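Local coordinates for sulfite dehydrogenase (Paracoccus pantotrophus, PDB 2XTS), which oxidises protein-bound sulfane sulfur at a molybdenum cofactor and probably hands the electrons to heme c in its cytochrome partner, at residues R254-T259 with R359-R364; Q341-A344 with Y350-P353; C70-H75 with A116-A121. All coordinates share one frame; numbering follows the deposited sequence.

Contact 1: R254-T259 with R359-R364. With CO (cobalt (II) ion), chain G.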
loop_
_atom_site.group_PDB
_atom_site.type_symbol
_atom_site.label_atom_id
_atom_site.label_comp_id
_atom_site.label_asym_id
_atom_site.label_seq_id
_atom_site.Cartn_x
_atom_site.Cartn_y
_atom_site.Cartn_z
ATOM N N ARG A 254 -41.725 -1.364 -7.991
ATOM C CA ARG A 254 -40.789 -1.693 -9.050
ATOM C C ARG A 254 -39.380 -1.481 -8.506
ATOM O O ARG A 254 -39.202 -0.832 -7.476
ATOM C CB ARG A 254 -41.032 -0.857 -10.291
ATOM C CG ARG A 254 -42.390 -1.143 -10.921
ATOM C CD ARG A 254 -42.565 -0.431 -12.271
ATOM N NE ARG A 254 -42.279 0.998 -12.165
ATOM C CZ ARG A 254 -41.698 1.754 -13.100
ATOM N NH1 ARG A 254 -41.291 1.239 -14.260
ATOM N NH2 ARG A 254 -41.495 3.044 -12.860
ATOM N N ALA A 255 -38.378 -2.004 -9.213
ATOM C CA ALA A 255 -36.991 -1.899 -8.767
ATOM C C ALA A 255 -36.092 -1.457 -9.909
ATOM O O ALA A 255 -36.270 -1.879 -11.039
ATOM C CB ALA A 255 -36.519 -3.236 -8.223
ATOM N N ARG A 256 -35.115 -0.614 -9.615
ATOM C CA ARG A 256 -34.056 -0.344 -10.564
ATOM C C ARG A 256 -33.152 -1.563 -10.707
ATOM O O ARG A 256 -32.785 -2.171 -9.693
ATOM C CB ARG A 256 -33.210 0.851 -10.143
ATOM C CG ARG A 256 -33.931 2.163 -10.111
ATOM C CD ARG A 256 -33.079 3.217 -9.465
ATOM N NE ARG A 256 -33.640 4.558 -9.528
ATOM C CZ ARG A 256 -33.229 5.565 -8.765
ATOM N NH1 ARG A 256 -32.282 5.361 -7.860
ATOM N NH2 ARG A 256 -33.754 6.776 -8.896
ATOM N N LYS A 257 -32.784 -1.870 -11.949
ATOM C CA LYS A 257 -31.729 -2.834 -12.192
ATOM C C LYS A 257 -30.558 -2.115 -12.841
ATOM O O LYS A 257 -30.698 -1.007 -13.340
ATOM C CB LYS A 257 -32.206 -4.012 -13.061
ATOM C CG LYS A 257 -32.574 -3.619 -14.503
ATOM C CD LYS A 257 -32.966 -4.830 -15.334
ATOM C CE LYS A 257 -33.290 -4.485 -16.772
ATOM N NZ LYS A 257 -33.697 -5.729 -17.477
ATOM N N TRP A 258 -29.405 -2.771 -12.839
ATOM C CA TRP A 258 -28.237 -2.312 -13.565
ATOM C C TRP A 258 -27.859 -0.931 -13.032
ATOM O O TRP A 258 -27.486 -0.053 -13.792
ATOM C CB TRP A 258 -28.491 -2.277 -15.069
ATOM C CG TRP A 258 -28.881 -3.568 -15.707
ATOM C CD1 TRP A 258 -28.871 -4.833 -15.167
ATOM C CD2 TRP A 258 -29.402 -3.692 -17.017
ATOM N NE1 TRP A 258 -29.340 -5.737 -16.105
ATOM C CE2 TRP A 258 -29.671 -5.055 -17.246
ATOM C CE3 TRP A 258 -29.650 -2.771 -18.043
ATOM C CZ2 TRP A 258 -30.204 -5.511 -18.465
ATOM C CZ3 TRP A 258 -30.165 -3.229 -19.251
ATOM C CH2 TRP A 258 -30.434 -4.580 -19.444
ATOM N N THR A 259 -27.912 -0.734 -11.696
ATOM C CA THR A 259 -27.412 0.489 -11.081
ATOM C C THR A 259 -25.941 0.232 -10.856
ATOM O O THR A 259 -25.494 -0.197 -9.796
ATOM C CB THR A 259 -28.185 0.847 -9.797
ATOM O OG1 THR A 259 -28.272 -0.319 -8.944
ATOM C CG2 THR A 259 -29.589 1.289 -10.178
ATOM N N ARG A 359 -34.159 9.498 0.263
ATOM C CA ARG A 359 -35.377 8.782 0.654
ATOM C C ARG A 359 -36.650 9.417 0.078
ATOM O O ARG A 359 -37.602 8.705 -0.209
ATOM C CB ARG A 359 -35.481 8.640 2.172
ATOM C CG ARG A 359 -34.460 7.722 2.747
ATOM C CD ARG A 359 -34.672 7.394 4.192
ATOM N NE ARG A 359 -34.498 8.534 5.085
ATOM C CZ ARG A 359 -33.781 8.566 6.206
ATOM N NH1 ARG A 359 -33.110 7.506 6.639
ATOM N NH2 ARG A 359 -33.749 9.684 6.912
ATOM N N ALA A 360 -36.628 10.720 -0.192
ATOM C CA ALA A 360 -37.782 11.386 -0.810
ATOM C C ALA A 360 -38.067 10.793 -2.182
ATOM O O ALA A 360 -39.211 10.790 -2.637
ATOM C CB ALA A 360 -37.533 12.905 -0.903
ATOM N N ILE A 361 -37.020 10.342 -2.871
ATOM C CA ILE A 361 -37.141 9.748 -4.199
ATOM C C ILE A 361 -37.260 8.231 -4.153
ATOM O O ILE A 361 -38.043 7.642 -4.885
ATOM C CB ILE A 361 -35.934 10.156 -5.077
ATOM C CG1 ILE A 361 -35.916 11.682 -5.240
ATOM C CG2 ILE A 361 -35.987 9.469 -6.441
ATOM C CD1 ILE A 361 -34.703 12.219 -5.903
ATOM N N ARG A 362 -36.461 7.595 -3.304
ATOM C CA ARG A 362 -36.331 6.134 -3.320
ATOM C C ARG A 362 -37.072 5.381 -2.243
ATOM O O ARG A 362 -37.142 4.164 -2.301
ATOM C CB ARG A 362 -34.869 5.763 -3.147
ATOM C CG ARG A 362 -33.952 6.294 -4.215
ATOM C CD ARG A 362 -32.549 5.904 -3.919
ATOM N NE ARG A 362 -31.547 6.506 -4.750
ATOM C CZ ARG A 362 -30.271 6.181 -4.663
ATOM N NH1 ARG A 362 -29.887 5.210 -3.829
ATOM N NH2 ARG A 362 -29.377 6.838 -5.377
ATOM N N GLY A 363 -37.617 6.083 -1.252
ATOM C CA GLY A 363 -38.143 5.420 -0.099
ATOM C C GLY A 363 -37.025 4.799 0.712
ATOM O O GLY A 363 -35.873 5.237 0.653
ATOM N N ARG A 364 -37.373 3.754 1.455
ATOM C CA ARG A 364 -36.548 3.223 2.521
ATOM C C ARG A 364 -35.966 1.844 2.219
ATOM O O ARG A 364 -35.141 1.362 2.989
ATOM C CB ARG A 364 -37.365 3.174 3.815
ATOM C CG ARG A 364 -37.956 4.540 4.142
ATOM C CD ARG A 364 -38.698 4.596 5.454
ATOM N NE ARG A 364 -37.813 4.585 6.612
ATOM C CZ ARG A 364 -37.197 5.658 7.113
ATOM N NH1 ARG A 364 -37.332 6.854 6.547
ATOM N NH2 ARG A 364 -36.437 5.542 8.194
HETATM CO CO CO G . -26.455 -1.178 -8.202
HETATM O O HOH W 1 -26.874 -2.793 -9.564
HETATM O O HOH W 2 -27.614 -2.109 -6.688
#

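Contact 2: Q341-A344 with Y350-P353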
loop_
_atom_site.group_PDB
_atom_site.type_symbol
_atom_site.label_atom_id
_atom_site.label_comp_id
_atom_site.label_asym_id
_atom_site.label_seq_id
_atom_site.Cartn_x
_atom_site.Cartn_y
_atom_site.Cartn_z
ATOM N N GLN A 341 -20.767 17.284 9.332
ATOM C CA GLN A 341 -21.152 16.676 8.069
ATOM C C GLN A 341 -20.121 17.009 7.005
ATOM O O GLN A 341 -19.480 18.068 7.066
ATOM C CB GLN A 341 -22.493 17.217 7.593
ATOM C CG GLN A 341 -23.673 16.935 8.489
ATOM C CD GLN A 341 -24.972 17.431 7.917
ATOM O OE1 GLN A 341 -25.002 18.345 7.105
ATOM N NE2 GLN A 341 -26.068 16.792 8.333
ATOM N N SER A 342 -19.990 16.123 6.022
ATOM C CA SER A 342 -19.219 16.402 4.845
ATOM C C SER A 342 -20.084 16.166 3.610
ATOM O O SER A 342 -20.957 15.280 3.595
ATOM C CB SER A 342 -17.942 15.577 4.810
ATOM O OG SER A 342 -18.185 14.182 4.823
ATOM N N ARG A 343 -19.822 16.953 2.576
ATOM C CA ARG A 343 -20.603 16.914 1.331
ATOM C C ARG A 343 -19.654 16.995 0.139
ATOM O O ARG A 343 -19.014 18.035 -0.073
ATOM C CB ARG A 343 -21.596 18.075 1.309
ATOM C CG ARG A 343 -22.480 18.181 0.102
ATOM C CD ARG A 343 -23.405 19.393 0.268
ATOM N NE ARG A 343 -22.682 20.666 0.199
ATOM C CZ ARG A 343 -23.217 21.861 0.445
ATOM N NH1 ARG A 343 -24.481 21.966 0.838
ATOM N NH2 ARG A 343 -22.475 22.958 0.335
ATOM N N ALA A 344 -19.561 15.898 -0.620
ATOM C CA ALA A 344 -18.694 15.841 -1.794
ATOM C C ALA A 344 -19.334 16.426 -3.045
ATOM O O ALA A 344 -20.553 16.334 -3.226
ATOM C CB ALA A 344 -18.320 14.414 -2.076
ATOM N N TYR A 350 -22.376 17.088 -9.702
ATOM C CA TYR A 350 -23.158 16.357 -8.709
ATOM C C TYR A 350 -22.667 16.659 -7.292
ATOM O O TYR A 350 -21.461 16.537 -7.004
ATOM C CB TYR A 350 -23.064 14.857 -9.016
ATOM C CG TYR A 350 -23.868 13.955 -8.118
ATOM C CD1 TYR A 350 -23.418 13.617 -6.850
ATOM C CD2 TYR A 350 -25.042 13.362 -8.563
ATOM C CE1 TYR A 350 -24.141 12.767 -6.036
ATOM C CE2 TYR A 350 -25.765 12.496 -7.768
ATOM C CZ TYR A 350 -25.306 12.194 -6.506
ATOM O OH TYR A 350 -26.012 11.325 -5.675
ATOM N N VAL A 351 -23.620 16.991 -6.431
ATOM C CA VAL A 351 -23.410 17.295 -5.032
ATOM C C VAL A 351 -24.045 16.183 -4.200
ATOM O O VAL A 351 -25.237 15.879 -4.332
ATOM C CB VAL A 351 -24.038 18.629 -4.640
ATOM C CG1 VAL A 351 -23.774 18.921 -3.165
ATOM C CG2 VAL A 351 -23.523 19.747 -5.563
ATOM N N GLN A 352 -23.232 15.551 -3.365
ATOM C CA GLN A 352 -23.707 14.511 -2.473
ATOM C C GLN A 352 -24.999 14.927 -1.759
ATOM O O GLN A 352 -25.024 15.936 -1.080
ATOM C CB GLN A 352 -22.620 14.176 -1.447
ATOM C CG GLN A 352 -22.926 12.970 -0.600
ATOM C CD GLN A 352 -21.926 12.781 0.534
ATOM O OE1 GLN A 352 -20.961 13.532 0.658
ATOM N NE2 GLN A 352 -22.144 11.765 1.363
ATOM N N PRO A 353 -26.052 14.094 -1.855
ATOM C CA PRO A 353 -27.334 14.441 -1.257
ATOM C C PRO A 353 -27.428 14.066 0.215
ATOM O O PRO A 353 -26.684 13.199 0.695
ATOM C CB PRO A 353 -28.327 13.596 -2.066
ATOM C CG PRO A 353 -27.569 12.365 -2.394
ATOM C CD PRO A 353 -26.173 12.884 -2.692
HETATM O O HOH W 3 -21.154 12.562 4.322
#

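Contact 3: C70-H75 with A116-A121. With MTE (phosphonic acidmono-(2-amino-5,6-dimercapto-4-oxo-3,7,8a,9,10,10a-hexahydro-4H-8-oxa-1,3,9,10-tetraaza-anthracen-7-ylmethyl)ester), chain E; 2MO (molybdenum (IV)oxide), chain F.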
loop_
_atom_site.group_PDB
_atom_site.type_symbol
_atom_site.label_atom_id
_atom_site.label_comp_id
_atom_site.label_asym_id
_atom_site.label_seq_id
_atom_site.Cartn_x
_atom_site.Cartn_y
_atom_site.Cartn_z
ATOM N N CYS A 70 -5.777 -5.082 5.782
ATOM C CA CYS A 70 -7.026 -4.729 6.460
ATOM C C CYS A 70 -8.108 -4.194 5.545
ATOM O O CYS A 70 -9.108 -3.667 6.003
ATOM C CB CYS A 70 -6.801 -3.748 7.596
ATOM S SG CYS A 70 -6.113 -2.154 7.178
ATOM N N ALA A 71 -7.930 -4.381 4.248
ATOM C CA ALA A 71 -8.919 -4.011 3.251
ATOM C C ALA A 71 -10.068 -5.017 3.287
ATOM O O ALA A 71 -9.846 -6.239 3.311
ATOM C CB ALA A 71 -8.285 -3.960 1.882
ATOM N N PHE A 72 -11.298 -4.504 3.297
ATOM C CA PHE A 72 -12.473 -5.350 3.507
ATOM C C PHE A 72 -12.574 -6.483 2.509
ATOM O O PHE A 72 -12.027 -6.420 1.396
ATOM C CB PHE A 72 -13.789 -4.550 3.501
ATOM C CG PHE A 72 -14.393 -4.323 2.135
ATOM C CD1 PHE A 72 -13.826 -3.490 1.204
ATOM C CD2 PHE A 72 -15.578 -4.950 1.798
ATOM C CE1 PHE A 72 -14.409 -3.303 -0.029
ATOM C CE2 PHE A 72 -16.153 -4.756 0.579
ATOM C CZ PHE A 72 -15.590 -3.942 -0.340
ATOM N N GLU A 73 -13.328 -7.498 2.914
ATOM C CA GLU A 73 -13.662 -8.691 2.134
ATOM C C GLU A 73 -15.153 -8.803 2.008
ATOM O O GLU A 73 -15.887 -8.596 2.957
ATOM C CB GLU A 73 -13.232 -9.934 2.906
ATOM C CG GLU A 73 -11.759 -10.068 3.194
ATOM C CD GLU A 73 -11.495 -11.213 4.153
ATOM O OE1 GLU A 73 -11.756 -12.391 3.820
ATOM O OE2 GLU A 73 -11.023 -10.945 5.258
ATOM N N ARG A 74 -15.610 -9.200 0.835
ATOM C CA ARG A 74 -16.999 -9.646 0.639
ATOM C C ARG A 74 -16.944 -10.912 -0.210
ATOM O O ARG A 74 -16.449 -10.886 -1.339
ATOM C CB ARG A 74 -17.879 -8.567 -0.002
ATOM C CG ARG A 74 -19.365 -8.683 0.314
ATOM C CD ARG A 74 -20.038 -9.892 -0.271
ATOM N NE ARG A 74 -21.483 -9.650 -0.280
ATOM C CZ ARG A 74 -22.415 -10.533 0.045
ATOM N NH1 ARG A 74 -22.104 -11.772 0.430
ATOM N NH2 ARG A 74 -23.688 -10.140 0.008
ATOM N N HIS A 75 -17.431 -12.013 0.346
ATOM C CA HIS A 75 -17.513 -13.305 -0.352
ATOM C C HIS A 75 -18.934 -13.824 -0.331
ATOM O O HIS A 75 -19.722 -13.446 0.529
ATOM C CB HIS A 75 -16.639 -14.376 0.328
ATOM C CG HIS A 75 -15.291 -13.888 0.679
ATOM N ND1 HIS A 75 -14.706 -13.993 1.930
ATOM C CD2 HIS A 75 -14.432 -13.198 -0.095
ATOM C CE1 HIS A 75 -13.512 -13.417 1.887
ATOM N NE2 HIS A 75 -13.324 -12.936 0.665
ATOM N N ALA A 116 -8.174 2.836 -7.957
ATOM C CA ALA A 116 -9.628 2.841 -7.946
ATOM C C ALA A 116 -10.176 2.331 -6.659
ATOM O O ALA A 116 -9.662 1.362 -6.088
ATOM C CB ALA A 116 -10.166 1.978 -9.093
ATOM N N PHE A 117 -11.292 2.930 -6.248
ATOM C CA PHE A 117 -11.993 2.444 -5.097
ATOM C C PHE A 117 -12.943 1.311 -5.482
ATOM O O PHE A 117 -13.629 1.358 -6.519
ATOM C CB PHE A 117 -12.774 3.579 -4.377
ATOM C CG PHE A 117 -14.010 4.075 -5.110
ATOM C CD1 PHE A 117 -15.220 3.387 -5.038
ATOM C CD2 PHE A 117 -13.960 5.231 -5.873
ATOM C CE1 PHE A 117 -16.340 3.842 -5.712
ATOM C CE2 PHE A 117 -15.059 5.657 -6.540
ATOM C CZ PHE A 117 -16.249 4.961 -6.478
ATOM N N CYS A 118 -12.986 0.300 -4.612
ATOM C CA CYS A 118 -13.949 -0.793 -4.690
ATOM C C CYS A 118 -14.897 -0.603 -3.520
ATOM O O CYS A 118 -14.482 -0.792 -2.383
ATOM C CB CYS A 118 -13.234 -2.135 -4.582
ATOM S SG CYS A 118 -14.341 -3.552 -4.621
ATOM N N GLU A 119 -16.116 -0.124 -3.794
ATOM C CA GLU A 119 -17.116 0.113 -2.766
ATOM C C GLU A 119 -18.243 -0.887 -2.953
ATOM O O GLU A 119 -18.862 -0.948 -4.015
ATOM C CB GLU A 119 -17.661 1.533 -2.788
ATOM C CG GLU A 119 -18.623 1.790 -1.646
ATOM C CD GLU A 119 -19.234 3.178 -1.608
ATOM O OE1 GLU A 119 -19.229 3.887 -2.644
ATOM O OE2 GLU A 119 -19.743 3.516 -0.506
ATOM N N CYS A 120 -18.515 -1.675 -1.926
ATOM C CA CYS A 120 -19.666 -2.577 -1.996
ATOM C C CYS A 120 -20.949 -1.756 -2.193
ATOM O O CYS A 120 -21.135 -0.722 -1.589
ATOM C CB CYS A 120 -19.763 -3.369 -0.709
ATOM S SG CYS A 120 -21.071 -4.634 -0.734
ATOM N N ALA A 121 -21.823 -2.255 -3.058
ATOM C CA ALA A 121 -23.105 -1.635 -3.306
ATOM C C ALA A 121 -23.865 -1.401 -2.012
ATOM O O ALA A 121 -24.642 -0.431 -1.906
ATOM C CB ALA A 121 -23.938 -2.525 -4.215
HETATM N N1 MTE E . -16.230 -12.294 -6.866
HETATM C C2 MTE E . -16.511 -13.574 -6.651
HETATM N N2 MTE E . -16.012 -14.499 -7.500
HETATM N N3 MTE E . -17.254 -13.979 -5.604
HETATM C C4 MTE E . -17.786 -13.106 -4.701
HETATM O O4 MTE E . -18.453 -13.563 -3.750
HETATM N N5 MTE E . -18.090 -10.687 -4.104
HETATM C C6 MTE E . -18.213 -9.425 -4.796
HETATM C C7 MTE E . -16.957 -8.972 -5.524
HETATM N N8 MTE E . -16.447 -10.039 -6.345
HETATM C C9 MTE E . -17.548 -11.689 -4.888
HETATM C C10 MTE E . -16.733 -11.317 -6.052
HETATM C "C1'" MTE E . -18.690 -8.298 -3.898
HETATM S "S1'" MTE E . -20.374 -8.252 -3.425
HETATM C "C2'" MTE E . -17.870 -7.288 -3.523
HETATM S "S2'" MTE E . -18.442 -5.914 -2.662
HETATM C "C3'" MTE E . -16.407 -7.344 -3.907
HETATM O "O3'" MTE E . -16.007 -8.563 -4.554
HETATM C "C4'" MTE E . -15.540 -7.227 -2.668
HETATM O "O4'" MTE E . -14.157 -7.196 -3.048
HETATM P P MTE E . -13.103 -7.504 -1.879
HETATM O O1P MTE E . -13.417 -6.341 -0.891
HETATM O O2P MTE E . -13.404 -8.818 -1.235
HETATM O O3P MTE E . -11.764 -7.348 -2.513
HETATM MO MO 2MO F . -20.815 -6.066 -2.626
HETATM O OT1 2MO F . -21.431 -5.062 -3.979
HETATM O OT2 2MO F . -22.234 -7.032 -1.683
#

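Contact 1: R254-T259 with R359-R364
At the interface with the cytochrome chain, Arg256 on the short strand 255-257 meets Arg362 and Ile361 in the last turn of helix 355-362. The strand pairs in parallel with a strand of the cytochrome chain, so the sheet runs on across the interface. Arg256 is extended from CG to NE and ends with NH1 over one face of the Arg362 guanidinium, 3.4 Å from Arg362 NE. Conversely, Arg362 NE lies at the edge of the Arg256 guanidinium, near its plane; the two guanidinium planes stand 74° apart and the side chains cross at about a right angle. Both atoms are donors and do not bond each other; Glu155 of the cytochrome chain forms salt bridges with Arg256 NH2 and Arg362 NE, and its carboxylate probably offsets the closeness of the two positive charges. Asp150 of the cytochrome chain takes Arg256 NE. Arg256 NH2 also approaches Ile361 CG2 at 4.3 Å. The helix ends just beyond, where Gly363 N bonds Arg359 O at 2.8 Å and Gly363 turns to positive phi. Arg362 NH1 is hydrogen-bonded to His369 O; the same residue binds the cobalt ion through NE2, as Glu219 does through OE1. A chi1 of 49° sets Thr259 OG1 between the backbone N and the carbonyl carbon, and the ion is chelated by Thr259 O and Thr259 OG1, each 2.1 Å from it.

Contact 2: Q341-A344 with Y350-P353
Ala344 on strand 338-346 and Gln352 in the loop that returns along it come within 5.2 Å, CA to CA, and one backbone bond joins them: Gln352 N to Ala344 O, 2.8 Å, nearly straight at 176°. Val351 CA adds a CH...O contact of 3.5 Å to Ala344 O. The second bond comes from a side chain, as Gln352 OE1 accepts from Ala344 N at 3.0 Å, in the carbonyl plane and on a lone pair. With CG anti to the backbone N (chi1 -171°) and the chain extended, the amide lies alongside the strand, and both polar backbone atoms of Ala344 are held by one residue. This loop follows an inner strand of the antiparallel sheet in the dimerisation domain, of the immunoglobulin-like E-set kind. Ser266 OG is also hydrogen-bonded to Gln352 OE1, and Asn371 O takes Gln352 NE2. A water donates to Ser342 O at 2.8 Å and accepts weakly from Gln352 NE2. Arg343 CG, itself anti to the backbone N (chi1 -180°), and CD lie against Val351 CG1, with CD 3.5 Å from that methyl, while the guanidinium salt-bridges Asp301, lies on Trp310 in a cation-pi contact and donates to Cys164 O of the cytochrome chain.

Contact 3: C70-H75 with A116-A121
Arg74 NH1 is held by two oxygens, His75 O at 2.9 Å and Ser51 OG, in the segment whose Phe72 meets Cys118 and Cys120 across the contact; the grip steadies the guanidinium beside the molybdenum centre that Cys120 binds. His75 O lies within 5° of the guanidinium plane, although the donor sits 43° out of the plane of that carbonyl. Arg74 is bent at chi2 (-67°), which brings its CD and NE alongside the dithiolene sulfur S1' of the molybdopterin; NE also points to the molybdenum-bound oxygen OT2, whose position is less certain. The backbone N of Arg74 donates to phosphate oxygen O2P at 3.0 Å. Phe72 reaches from 70-75 to the other segment. One face of its ring carries phosphate oxygen O1P over the centre, while the ring edge meets the strand 112-119: Phe72 CE1 is 3.4 Å from Cys118 O. Farther round, Phe72 CE2 packs against Cys120 CB at 4.1 Å. This is the cofactor site of the sulfite oxidase family, with a cysteine thiolate as protein ligand. Cys120 SG, S1' and S2' each bind the molybdenum at 2.4 Å. Ala121 N donates to the molybdenum-bound oxygen OT1 at 3.0 Å, and Tyr246 OH also bonds the oxide group. The two segments thus share the work: 70-75 donates a backbone N-H to the phosphate and approaches S1', and 116-121 supplies the thiolate and an N-H for OT1. Three sulfurs would probably make the metal electron-rich, consistent with cycling between molybdenum oxidation states.

In the fold
Contact 3 lies near the middle of the chain, its centre about 4 Å from the chain centre, and holds the molybdenum site. Contacts 1 and 2 belong to the dimerisation domain and both border the cytochrome chain; their centres are about 19 Å apart, with nearest atoms about 6 Å apart. Contact 2 is nested within the loop that contact 1 closes, and the chain runs from strand 338-346 through the loop that carries 350-353 to helix 355-362. The cobalt ion at Thr259 of contact 1 is about 10 Å from the Cys120 side chain of contact 3. Heme c is about 12 Å from that side chain, a separation consistent with electron transfer from the molybdenum to the heme.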